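Local structure of acyl-coenzyme A thioesterase PaaI (Escherichia coli, 2FS2) at residues Ala6-Asp17 / Ala66-Leu74. The protein hydrolyses coenzyme A thioesters in phenylacetate degradation, preferring ring-hydroxylated phenylacetyl-CoA substrates, and works as a homotetramer. Residues are numbered along the deposited sequence; the frame is centred on the assembly and turned at random.
Sequences AWQNAHAMYEND and AYACNSQGL
Tyr67 OH donates a hydrogen bond to Asp17 OD2 (2.9 Å), one of two hydrogen bonds joining helix 2-15 and the residues just after it to the C-terminal end of helix 54-70, the long helix of the hot dog fold, and its adjoining turn. The carboxylate receives it through its anti lone pair and lies nearly coplanar with the phenol ring (5°). Aspartate suits this N-cap position because its other oxygen, OD1, accepts from the backbone N of Ala20, so one short side chain starts a helix and holds the tyrosine. At the far end, Asn9 ND2 bonds Ser71 O (3.0 Å) with an N-H...O angle of 141°, the donor standing above the carbonyl plane rather than on a lone pair; Asn9 CG, anti to its own carbonyl carbon (chi1 -64°), carries the amide to the turn Asn70-Gly73. That turn closes with Gly73, at whose positive phi a CB would be jammed against the carbonyl O of Gln72. Between these ties lies the tyrosine ring. Ala10, small enough to admit it, sets CB 3.6 Å from Tyr67 CD2, while selenomethionine Met13 holds SE above one face, 4.7 Å from the ring centroid, in a Met-aromatic contact. A phenylalanine at Tyr67 would probably leave Asp17 OD2 without its hydroxyl mate. Beyond the ring, Ala6 backs closely onto the turn, where Ala6 CA directs a CA-H...O contact at Ser71 O (3.5 Å).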
loop_
_atom_site.group_PDB
_atom_site.type_symbol
_atom_site.label_atom_id
_atom_site.label_comp_id
_atom_site.label_asym_id
_atom_site.label_seq_id
_atom_site.Cartn_x
_atom_site.Cartn_y
_atom_site.Cartn_z
ATOM N N ALA B 6 -22.591 17.773 7.043
ATOM C CA ALA B 6 -21.426 17.434 6.218
ATOM C C ALA B 6 -21.180 18.603 5.285
ATOM O O ALA B 6 -20.069 18.977 5.084
ATOM C CB ALA B 6 -21.668 16.156 5.423
ATOM N N TRP B 7 -22.210 19.203 4.723
ATOM C CA TRP B 7 -21.957 20.282 3.787
ATOM C C TRP B 7 -21.502 21.561 4.438
ATOM O O TRP B 7 -20.749 22.356 3.844
ATOM C CB TRP B 7 -23.264 20.608 3.066
ATOM C CG TRP B 7 -23.477 19.926 1.726
ATOM C CD1 TRP B 7 -24.331 18.937 1.459
ATOM C CD2 TRP B 7 -22.782 20.210 0.484
ATOM N NE1 TRP B 7 -24.217 18.575 0.133
ATOM C CE2 TRP B 7 -23.281 19.368 -0.467
ATOM C CE3 TRP B 7 -21.770 21.108 0.114
ATOM C CZ2 TRP B 7 -22.881 19.416 -1.796
ATOM C CZ3 TRP B 7 -21.377 21.182 -1.231
ATOM C CH2 TRP B 7 -21.960 20.356 -2.154
ATOM N N GLN B 8 -21.992 21.834 5.628
ATOM C CA GLN B 8 -21.449 23.011 6.404
ATOM C C GLN B 8 -19.976 22.872 6.638
ATOM O O GLN B 8 -19.215 23.791 6.434
ATOM C CB GLN B 8 -22.121 23.112 7.791
ATOM C CG GLN B 8 -23.592 23.362 7.672
ATOM C CD GLN B 8 -24.188 23.767 8.961
ATOM O OE1 GLN B 8 -24.612 24.918 9.083
ATOM N NE2 GLN B 8 -24.232 22.866 9.939
ATOM N N ASN B 9 -19.557 21.675 7.079
ATOM C CA ASN B 9 -18.117 21.435 7.210
ATOM C C ASN B 9 -17.364 21.645 5.941
ATOM O O ASN B 9 -16.314 22.306 5.944
ATOM C CB ASN B 9 -17.878 20.016 7.770
ATOM C CG ASN B 9 -18.440 19.890 9.186
ATOM O OD1 ASN B 9 -18.222 20.769 9.972
ATOM N ND2 ASN B 9 -19.241 18.886 9.461
ATOM N N ALA B 10 -17.902 21.094 4.834
ATOM C CA ALA B 10 -17.240 21.264 3.577
ATOM C C ALA B 10 -17.207 22.687 3.114
ATOM O O ALA B 10 -16.148 23.065 2.536
ATOM C CB ALA B 10 -17.806 20.359 2.456
ATOM N N HIS B 11 -18.313 23.466 3.291
ATOM C CA HIS B 11 -18.243 24.896 2.930
ATOM C C HIS B 11 -17.184 25.661 3.748
ATOM O O HIS B 11 -16.487 26.488 3.216
ATOM C CB HIS B 11 -19.601 25.623 3.056
ATOM C CG HIS B 11 -20.565 25.258 1.965
ATOM N ND1 HIS B 11 -21.903 25.065 2.195
ATOM C CD2 HIS B 11 -20.351 24.928 0.665
ATOM C CE1 HIS B 11 -22.489 24.683 1.071
ATOM N NE2 HIS B 11 -21.563 24.587 0.134
ATOM N N ALA B 12 -17.081 25.384 5.048
ATOM C CA ALA B 12 -16.059 26.005 5.909
ATOM C C ALA B 12 -14.671 25.700 5.424
ATOM O O ALA B 12 -13.859 26.622 5.297
ATOM C CB ALA B 12 -16.216 25.528 7.358
HETATM N N MSE B 13 -14.386 24.432 5.115
HETATM C CA MSE B 13 -13.060 24.102 4.615
HETATM C C MSE B 13 -12.733 24.633 3.265
HETATM O O MSE B 13 -11.582 24.912 2.981
HETATM C CB MSE B 13 -12.892 22.597 4.496
HETATM C CG MSE B 13 -12.517 22.019 5.817
HETATM SE SE MSE B 13 -12.662 20.053 5.598
HETATM C CE MSE B 13 -14.264 19.724 6.711
ATOM N N TYR B 14 -13.716 24.650 2.376
ATOM C CA TYR B 14 -13.426 24.964 0.997
ATOM C C TYR B 14 -13.158 26.450 0.947
ATOM O O TYR B 14 -12.345 26.928 0.165
ATOM C CB TYR B 14 -14.646 24.660 0.159
ATOM C CG TYR B 14 -14.495 24.913 -1.302
ATOM C CD1 TYR B 14 -13.779 24.045 -2.091
ATOM C CD2 TYR B 14 -15.093 26.022 -1.906
ATOM C CE1 TYR B 14 -13.639 24.247 -3.432
ATOM C CE2 TYR B 14 -14.980 26.246 -3.286
ATOM C CZ TYR B 14 -14.251 25.347 -4.043
ATOM O OH TYR B 14 -14.132 25.493 -5.427
ATOM N N GLU B 15 -13.851 27.180 1.803
ATOM C CA GLU B 15 -13.754 28.646 1.781
ATOM C C GLU B 15 -12.333 29.106 1.993
ATOM O O GLU B 15 -11.968 30.117 1.455
ATOM C CB GLU B 15 -14.716 29.314 2.783
ATOM C CG GLU B 15 -16.183 29.579 2.296
ATOM C CD GLU B 15 -16.565 28.991 0.899
ATOM O OE1 GLU B 15 -16.162 29.586 -0.159
ATOM O OE2 GLU B 15 -17.298 27.940 0.838
ATOM N N ASN B 16 -11.509 28.346 2.709
ATOM C CA ASN B 16 -10.095 28.652 2.704
ATOM C C ASN B 16 -9.185 27.535 2.159
ATOM O O ASN B 16 -8.080 27.313 2.648
ATOM C CB ASN B 16 -9.644 29.113 4.086
ATOM C CG ASN B 16 -10.013 28.122 5.171
ATOM O OD1 ASN B 16 -10.938 28.367 5.954
ATOM N ND2 ASN B 16 -9.283 27.002 5.240
ATOM N N ASP B 17 -9.632 26.828 1.130
ATOM C CA ASP B 17 -8.775 25.817 0.490
ATOM C C ASP B 17 -8.179 26.362 -0.778
ATOM O O ASP B 17 -8.783 26.186 -1.837
ATOM C CB ASP B 17 -9.655 24.641 0.087
ATOM C CG ASP B 17 -8.885 23.360 -0.150
ATOM O OD1 ASP B 17 -7.725 23.384 -0.653
ATOM O OD2 ASP B 17 -9.443 22.258 0.087
ATOM N N ALA B 66 -9.917 14.370 2.246
ATOM C CA ALA B 66 -9.982 15.375 3.308
ATOM C C ALA B 66 -11.455 15.717 3.548
ATOM O O ALA B 66 -11.889 15.777 4.710
ATOM C CB ALA B 66 -9.118 16.706 2.953
ATOM N N TYR B 67 -12.269 15.859 2.477
ATOM C CA TYR B 67 -13.671 16.235 2.697
ATOM C C TYR B 67 -14.457 15.135 3.388
ATOM O O TYR B 67 -15.161 15.386 4.364
ATOM C CB TYR B 67 -14.346 16.761 1.380
ATOM C CG TYR B 67 -13.809 18.154 1.123
ATOM C CD1 TYR B 67 -12.564 18.354 0.598
ATOM C CD2 TYR B 67 -14.508 19.269 1.554
ATOM C CE1 TYR B 67 -12.032 19.624 0.429
ATOM C CE2 TYR B 67 -14.013 20.572 1.377
ATOM C CZ TYR B 67 -12.768 20.750 0.800
ATOM O OH TYR B 67 -12.276 22.042 0.669
ATOM N N ALA B 68 -14.329 13.906 2.896
ATOM C CA ALA B 68 -15.058 12.822 3.439
ATOM C C ALA B 68 -14.632 12.600 4.927
ATOM O O ALA B 68 -15.489 12.391 5.771
ATOM C CB ALA B 68 -14.799 11.514 2.589
ATOM N N CYS B 69 -13.339 12.645 5.244
ATOM C CA CYS B 69 -12.970 12.314 6.600
ATOM C C CYS B 69 -13.072 13.495 7.589
ATOM O O CYS B 69 -12.820 13.324 8.811
ATOM C CB CYS B 69 -11.577 11.727 6.688
ATOM S SG CYS B 69 -10.181 12.812 6.533
ATOM N N ASN B 70 -13.421 14.663 7.068
ATOM C CA ASN B 70 -13.620 15.831 7.944
ATOM C C ASN B 70 -15.055 16.161 8.073
ATOM O O ASN B 70 -15.432 17.053 8.845
ATOM C CB ASN B 70 -12.783 17.025 7.478
ATOM C CG ASN B 70 -11.319 16.883 7.970
ATOM O OD1 ASN B 70 -11.031 17.125 9.136
ATOM N ND2 ASN B 70 -10.420 16.414 7.096
ATOM N N SER B 71 -15.875 15.380 7.406
ATOM C CA SER B 71 -17.287 15.684 7.237
ATOM C C SER B 71 -18.087 15.505 8.488
ATOM O O SER B 71 -19.179 16.014 8.508
ATOM C CB SER B 71 -17.920 14.754 6.203
ATOM O OG SER B 71 -17.926 13.446 6.699
ATOM N N GLN B 72 -17.588 14.704 9.456
ATOM C CA GLN B 72 -18.270 14.476 10.711
ATOM C C GLN B 72 -17.988 15.647 11.661
ATOM O O GLN B 72 -18.550 15.707 12.727
ATOM C CB GLN B 72 -17.866 13.127 11.397
ATOM C CG GLN B 72 -17.794 11.785 10.549
ATOM C CD GLN B 72 -16.543 11.710 9.474
ATOM O OE1 GLN B 72 -16.510 10.770 8.667
ATOM N NE2 GLN B 72 -15.591 12.718 9.471
ATOM N N GLY B 73 -17.143 16.595 11.299
ATOM C CA GLY B 73 -16.835 17.705 12.177
ATOM C C GLY B 73 -15.591 17.583 13.033
ATOM O O GLY B 73 -15.325 18.485 13.793
ATOM N N LEU B 74 -14.834 16.476 12.942
ATOM C CA LEU B 74 -13.588 16.265 13.692
ATOM C C LEU B 74 -12.356 16.392 12.805
ATOM O O LEU B 74 -12.195 15.600 11.901
ATOM C CB LEU B 74 -13.570 14.842 14.254
ATOM C CG LEU B 74 -14.706 14.890 15.281
ATOM C CD1 LEU B 74 -15.274 13.499 15.570
ATOM C CD2 LEU B 74 -14.317 15.722 16.553
#